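Local coordinates for protein DNA polymerase (Bacillus phage phi29, PDB 2PY5) that replicates the viral genome by protein-primed, strand-displacing DNA synthesis of high processivity and proofreads with a 3'-5' exonuclease, at residues T89-M97 / P397-Y405. The protein carries 2 engineered substitutions. Sequence-based numbering, arbitrary orientation.
With nucleotides of chain C; nucleotides of chain B.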
loop_
_atom_site.group_PDB
_atom_site.type_symbol
_atom_site.label_atom_id
_atom_site.label_comp_id
_atom_site.label_asym_id
_atom_site.label_seq_id
_atom_site.Cartn_x
_atom_site.Cartn_y
_atom_site.Cartn_z
ATOM N N THR F 89 27.609 -0.362 17.372
ATOM C CA THR F 89 26.202 -0.723 17.554
ATOM C C THR F 89 25.427 -0.372 16.299
ATOM O O THR F 89 25.937 0.319 15.414
ATOM C CB THR F 89 25.562 0.014 18.738
ATOM O OG1 THR F 89 25.441 1.409 18.433
ATOM C CG2 THR F 89 26.367 -0.182 20.044
ATOM N N TYR F 90 24.183 -0.837 16.231
ATOM C CA TYR F 90 23.284 -0.510 15.129
ATOM C C TYR F 90 21.940 -0.081 15.708
ATOM O O TYR F 90 21.547 -0.516 16.793
ATOM C CB TYR F 90 23.124 -1.672 14.132
ATOM C CG TYR F 90 22.407 -2.867 14.706
ATOM C CD1 TYR F 90 21.055 -3.068 14.466
ATOM C CD2 TYR F 90 23.074 -3.779 15.502
ATOM C CE1 TYR F 90 20.388 -4.136 14.987
ATOM C CE2 TYR F 90 22.408 -4.883 16.049
ATOM C CZ TYR F 90 21.066 -5.056 15.779
ATOM O OH TYR F 90 20.363 -6.110 16.316
ATOM N N ASN F 91 21.296 0.842 15.007
ATOM C CA ASN F 91 19.944 1.313 15.334
ATOM C C ASN F 91 19.030 0.837 14.210
ATOM O O ASN F 91 19.492 0.503 13.106
ATOM C CB ASN F 91 19.936 2.844 15.432
ATOM C CG ASN F 91 18.607 3.415 15.923
ATOM O OD1 ASN F 91 17.815 2.727 16.563
ATOM N ND2 ASN F 91 18.372 4.684 15.637
ATOM N N THR F 92 17.729 0.764 14.492
ATOM C CA THR F 92 16.758 0.380 13.481
ATOM C C THR F 92 15.521 1.269 13.555
ATOM O O THR F 92 15.235 1.852 14.586
ATOM C CB THR F 92 16.289 -1.087 13.641
ATOM O OG1 THR F 92 15.809 -1.289 14.967
ATOM C CG2 THR F 92 17.429 -2.048 13.417
ATOM N N ILE F 93 14.808 1.347 12.429
ATOM C CA ILE F 93 13.413 1.794 12.394
ATOM C C ILE F 93 12.604 0.641 11.840
ATOM O O ILE F 93 12.590 0.406 10.647
ATOM C CB ILE F 93 13.189 3.060 11.532
ATOM C CG1 ILE F 93 14.054 4.195 12.040
ATOM C CG2 ILE F 93 11.718 3.415 11.531
ATOM C CD1 ILE F 93 14.025 5.421 11.124
ATOM N N ILE F 94 11.995 -0.120 12.753
ATOM C CA ILE F 94 11.069 -1.218 12.448
ATOM C C ILE F 94 9.787 -0.899 13.216
ATOM O O ILE F 94 9.808 -0.738 14.452
ATOM C CB ILE F 94 11.606 -2.607 12.891
ATOM C CG1 ILE F 94 12.887 -2.965 12.146
ATOM C CG2 ILE F 94 10.518 -3.683 12.648
ATOM C CD1 ILE F 94 13.711 -4.072 12.838
ATOM N N SER F 95 8.682 -0.756 12.489
ATOM C CA SER F 95 7.426 -0.318 13.100
ATOM C C SER F 95 6.794 -1.421 13.926
ATOM O O SER F 95 7.177 -2.590 13.793
ATOM C CB SER F 95 6.419 0.168 12.061
ATOM O OG SER F 95 5.868 -0.896 11.302
ATOM N N ARG F 96 5.850 -1.027 14.770
ATOM C CA ARG F 96 5.053 -1.972 15.556
ATOM C C ARG F 96 4.504 -3.086 14.681
ATOM O O ARG F 96 4.451 -4.264 15.092
ATOM C CB ARG F 96 3.872 -1.253 16.239
ATOM C CG ARG F 96 3.075 -2.126 17.191
ATOM C CD ARG F 96 1.820 -1.425 17.632
ATOM N NE ARG F 96 2.109 -0.269 18.478
ATOM C CZ ARG F 96 2.112 -0.260 19.815
ATOM N NH1 ARG F 96 1.845 -1.358 20.526
ATOM N NH2 ARG F 96 2.383 0.872 20.458
ATOM N N MET F 97 4.067 -2.711 13.489
ATOM C CA MET F 97 3.414 -3.647 12.570
ATOM C C MET F 97 4.392 -4.404 11.674
ATOM O O MET F 97 3.972 -5.183 10.811
ATOM C CB MET F 97 2.370 -2.902 11.751
ATOM C CG MET F 97 1.358 -2.142 12.631
ATOM S SD MET F 97 0.139 -3.161 13.473
ATOM C CE MET F 97 1.024 -3.838 14.866
ATOM N N PRO F 397 0.553 9.043 15.476
ATOM C CA PRO F 397 1.581 9.692 16.293
ATOM C C PRO F 397 2.314 8.717 17.223
ATOM O O PRO F 397 3.382 9.045 17.704
ATOM C CB PRO F 397 0.794 10.739 17.080
ATOM C CG PRO F 397 -0.597 10.182 17.138
ATOM C CD PRO F 397 -0.807 9.506 15.839
ATOM N N ASP F 398 1.735 7.546 17.497
ATOM C CA ASP F 398 2.436 6.474 18.239
ATOM C C ASP F 398 3.434 5.772 17.323
ATOM O O ASP F 398 3.041 4.984 16.451
ATOM C CB ASP F 398 1.434 5.478 18.803
ATOM C CG ASP F 398 2.073 4.426 19.667
ATOM O OD1 ASP F 398 1.333 3.520 20.143
ATOM O OD2 ASP F 398 3.299 4.479 19.860
ATOM N N VAL F 399 4.716 6.074 17.515
ATOM C CA VAL F 399 5.772 5.516 16.687
ATOM C C VAL F 399 6.638 4.527 17.447
ATOM O O VAL F 399 7.757 4.236 17.044
ATOM C CB VAL F 399 6.636 6.605 16.006
ATOM C CG1 VAL F 399 5.800 7.299 14.923
ATOM C CG2 VAL F 399 7.191 7.619 16.993
ATOM N N THR F 400 6.088 3.993 18.538
ATOM C CA THR F 400 6.721 2.904 19.283
ATOM C C THR F 400 7.055 1.788 18.304
ATOM O O THR F 400 6.199 1.367 17.527
ATOM C CB THR F 400 5.776 2.394 20.392
ATOM O OG1 THR F 400 5.388 3.495 21.211
ATOM C CG2 THR F 400 6.446 1.301 21.265
ATOM N N GLY F 401 8.314 1.362 18.319
ATOM C CA GLY F 401 8.805 0.377 17.353
ATOM C C GLY F 401 9.116 -0.979 17.932
ATOM O O GLY F 401 8.800 -1.286 19.096
ATOM N N LYS F 402 9.718 -1.812 17.090
ATOM C CA LYS F 402 10.099 -3.171 17.459
ATOM C C LYS F 402 11.633 -3.279 17.383
ATOM O O LYS F 402 12.280 -2.747 16.449
ATOM C CB LYS F 402 9.439 -4.190 16.499
ATOM C CG LYS F 402 7.918 -4.401 16.674
ATOM C CD LYS F 402 7.615 -5.397 17.783
ATOM C CE LYS F 402 6.156 -5.373 18.221
ATOM N NZ LYS F 402 5.186 -5.850 17.176
ATOM N N VAL F 403 12.201 -3.906 18.399
ATOM C CA VAL F 403 13.640 -4.015 18.568
ATOM C C VAL F 403 14.063 -5.450 18.308
ATOM O O VAL F 403 13.555 -6.371 18.945
ATOM C CB VAL F 403 14.050 -3.617 19.997
ATOM C CG1 VAL F 403 15.543 -3.810 20.227
ATOM C CG2 VAL F 403 13.620 -2.170 20.278
ATOM N N PRO F 404 15.000 -5.656 17.375
ATOM C CA PRO F 404 15.460 -7.023 17.133
ATOM C C PRO F 404 16.377 -7.545 18.214
ATOM O O PRO F 404 17.076 -6.767 18.868
ATOM C CB PRO F 404 16.233 -6.897 15.840
ATOM C CG PRO F 404 16.727 -5.502 15.849
ATOM C CD PRO F 404 15.701 -4.685 16.518
ATOM N N TYR F 405 16.375 -8.865 18.390
ATOM C CA TYR F 405 17.330 -9.536 19.276
ATOM C C TYR F 405 17.493 -10.976 18.830
ATOM O O TYR F 405 16.664 -11.495 18.089
ATOM C CB TYR F 405 16.867 -9.464 20.729
ATOM C CG TYR F 405 15.626 -10.254 21.031
ATOM C CD1 TYR F 405 15.701 -11.531 21.557
ATOM C CD2 TYR F 405 14.379 -9.714 20.802
ATOM C CE1 TYR F 405 14.542 -12.255 21.841
ATOM C CE2 TYR F 405 13.229 -10.419 21.081
ATOM C CZ TYR F 405 13.311 -11.681 21.589
ATOM O OH TYR F 405 12.145 -12.364 21.857
ATOM P P DT C 6 -3.878 3.302 12.218
ATOM O OP1 DT C 6 -5.047 4.013 12.763
ATOM O OP2 DT C 6 -2.492 3.564 12.697
ATOM O "O5'" DT C 6 -4.108 1.722 12.376
ATOM C "C5'" DT C 6 -5.376 1.137 12.155
ATOM C "C4'" DT C 6 -5.287 -0.338 12.487
ATOM O "O4'" DT C 6 -4.500 -0.967 11.444
ATOM C "C3'" DT C 6 -4.599 -0.662 13.819
ATOM O "O3'" DT C 6 -5.276 -1.711 14.534
ATOM C "C2'" DT C 6 -3.193 -1.076 13.400
ATOM C "C1'" DT C 6 -3.442 -1.700 12.029
ATOM N N1 DT C 6 -2.263 -1.698 11.078
ATOM C C2 DT C 6 -1.979 -2.860 10.382
ATOM O O2 DT C 6 -2.634 -3.885 10.503
ATOM N N3 DT C 6 -0.894 -2.770 9.536
ATOM C C4 DT C 6 -0.078 -1.671 9.319
ATOM O O4 DT C 6 0.871 -1.708 8.538
ATOM C C5 DT C 6 -0.430 -0.488 10.075
ATOM C C7 DT C 6 0.372 0.773 9.938
ATOM C C6 DT C 6 -1.488 -0.557 10.904
ATOM P P DC B 4 2.716 -12.744 11.783
ATOM O OP1 DC B 4 4.014 -13.421 11.986
ATOM O OP2 DC B 4 1.486 -13.236 12.464
ATOM O "O5'" DC B 4 2.865 -11.204 12.163
ATOM C "C5'" DC B 4 4.022 -10.454 11.845
ATOM C "C4'" DC B 4 3.786 -9.026 12.291
ATOM O "O4'" DC B 4 2.726 -8.451 11.487
ATOM C "C3'" DC B 4 3.326 -8.863 13.734
ATOM O "O3'" DC B 4 4.470 -8.813 14.583
ATOM C "C2'" DC B 4 2.552 -7.550 13.679
ATOM C "C1'" DC B 4 1.966 -7.547 12.272
ATOM N N1 DC B 4 0.508 -7.928 12.187
ATOM C C2 DC B 4 -0.472 -6.931 12.281
ATOM O O2 DC B 4 -0.129 -5.753 12.442
ATOM N N3 DC B 4 -1.780 -7.276 12.190
ATOM C C4 DC B 4 -2.129 -8.552 12.019
ATOM N N4 DC B 4 -3.434 -8.832 11.941
ATOM C C5 DC B 4 -1.156 -9.593 11.919
ATOM C C6 DC B 4 0.134 -9.240 12.004
ATOM P P DG C 2 10.644 13.197 13.459
ATOM O OP1 DG C 2 10.079 14.462 12.936
ATOM O OP2 DG C 2 9.889 12.426 14.476
ATOM O "O5'" DG C 2 11.015 12.230 12.224
ATOM C "C5'" DG C 2 11.786 12.805 11.172
ATOM C "C4'" DG C 2 12.218 11.842 10.082
ATOM O "O4'" DG C 2 13.424 11.164 10.479
ATOM C "C3'" DG C 2 11.272 10.723 9.687
ATOM O "O3'" DG C 2 11.342 10.646 8.289
ATOM C "C2'" DG C 2 11.837 9.454 10.311
ATOM C "C1'" DG C 2 13.313 9.779 10.205
ATOM N N9 DG C 2 14.192 9.192 11.194
ATOM C C8 DG C 2 13.918 8.899 12.505
ATOM N N7 DG C 2 14.943 8.413 13.144
ATOM C C5 DG C 2 15.954 8.403 12.185
ATOM C C6 DG C 2 17.293 7.976 12.282
ATOM O O6 DG C 2 17.859 7.520 13.282
ATOM N N1 DG C 2 17.985 8.140 11.080
ATOM C C2 DG C 2 17.445 8.643 9.917
ATOM N N2 DG C 2 18.259 8.722 8.846
ATOM N N3 DG C 2 16.179 9.043 9.815
ATOM C C4 DG C 2 15.509 8.891 10.983
HETATM O O HOH W 1 13.239 -0.490 15.438
HETATM O O HOH W 2 5.450 1.829 14.963
HETATM O O HOH W 3 3.301 2.199 17.291
#
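Lys-402 NZ donates to the backbone O of Arg-96 (2.7 Å), meeting a lone pair in the carbonyl plane, and also forms a salt bridge with a DNA phosphate. This joins the TPR2 insertion of the polymerisation domain, here the start of its hairpin 402-406/412-416, to the end of strand 89-94 and the residues that follow it in the exonuclease domain. Lys-402 CG passes Ser-95 O, and bends at chi2 (-83°) and chi4 (67°) bring NZ back to Arg-96 O. Lys-402 N donates to Ile-94 O (2.8 Å), and a water extends the link, accepting from Ile-94 N and donating to Lys-402 O.

Beyond Gly-401, Arg-96 NH2 reaches Asp-398 OD1 (2.9 Å) in a salt bridge whose hydrogen bond is bent and weak, with guanidinium and carboxylate planes 73° apart. Asp-398 OD2 accepts from Thr-400 N in an Asx turn and, on its syn lone pair, from Thr-400 OG1 (2.7 Å), which holds the carboxylate in place. One water joins Arg-96 NE to the O atoms of Asp-398 and Thr-400; another bridges Arg-96 N and Thr-400 O.

At the other end, Pro-404 packs on Ile-71 of helix 63-76 and meets Thr-92 and Tyr-90, whose OH bonds to Glu-75. Ile-93, which takes part in binding template-primer structures, has CD1 3.7 Å from C5 of DG2 of chain C. Pro-404 CG lies at the edge of the Tyr-90 ring, 4.0 Å from Tyr-90 CE1.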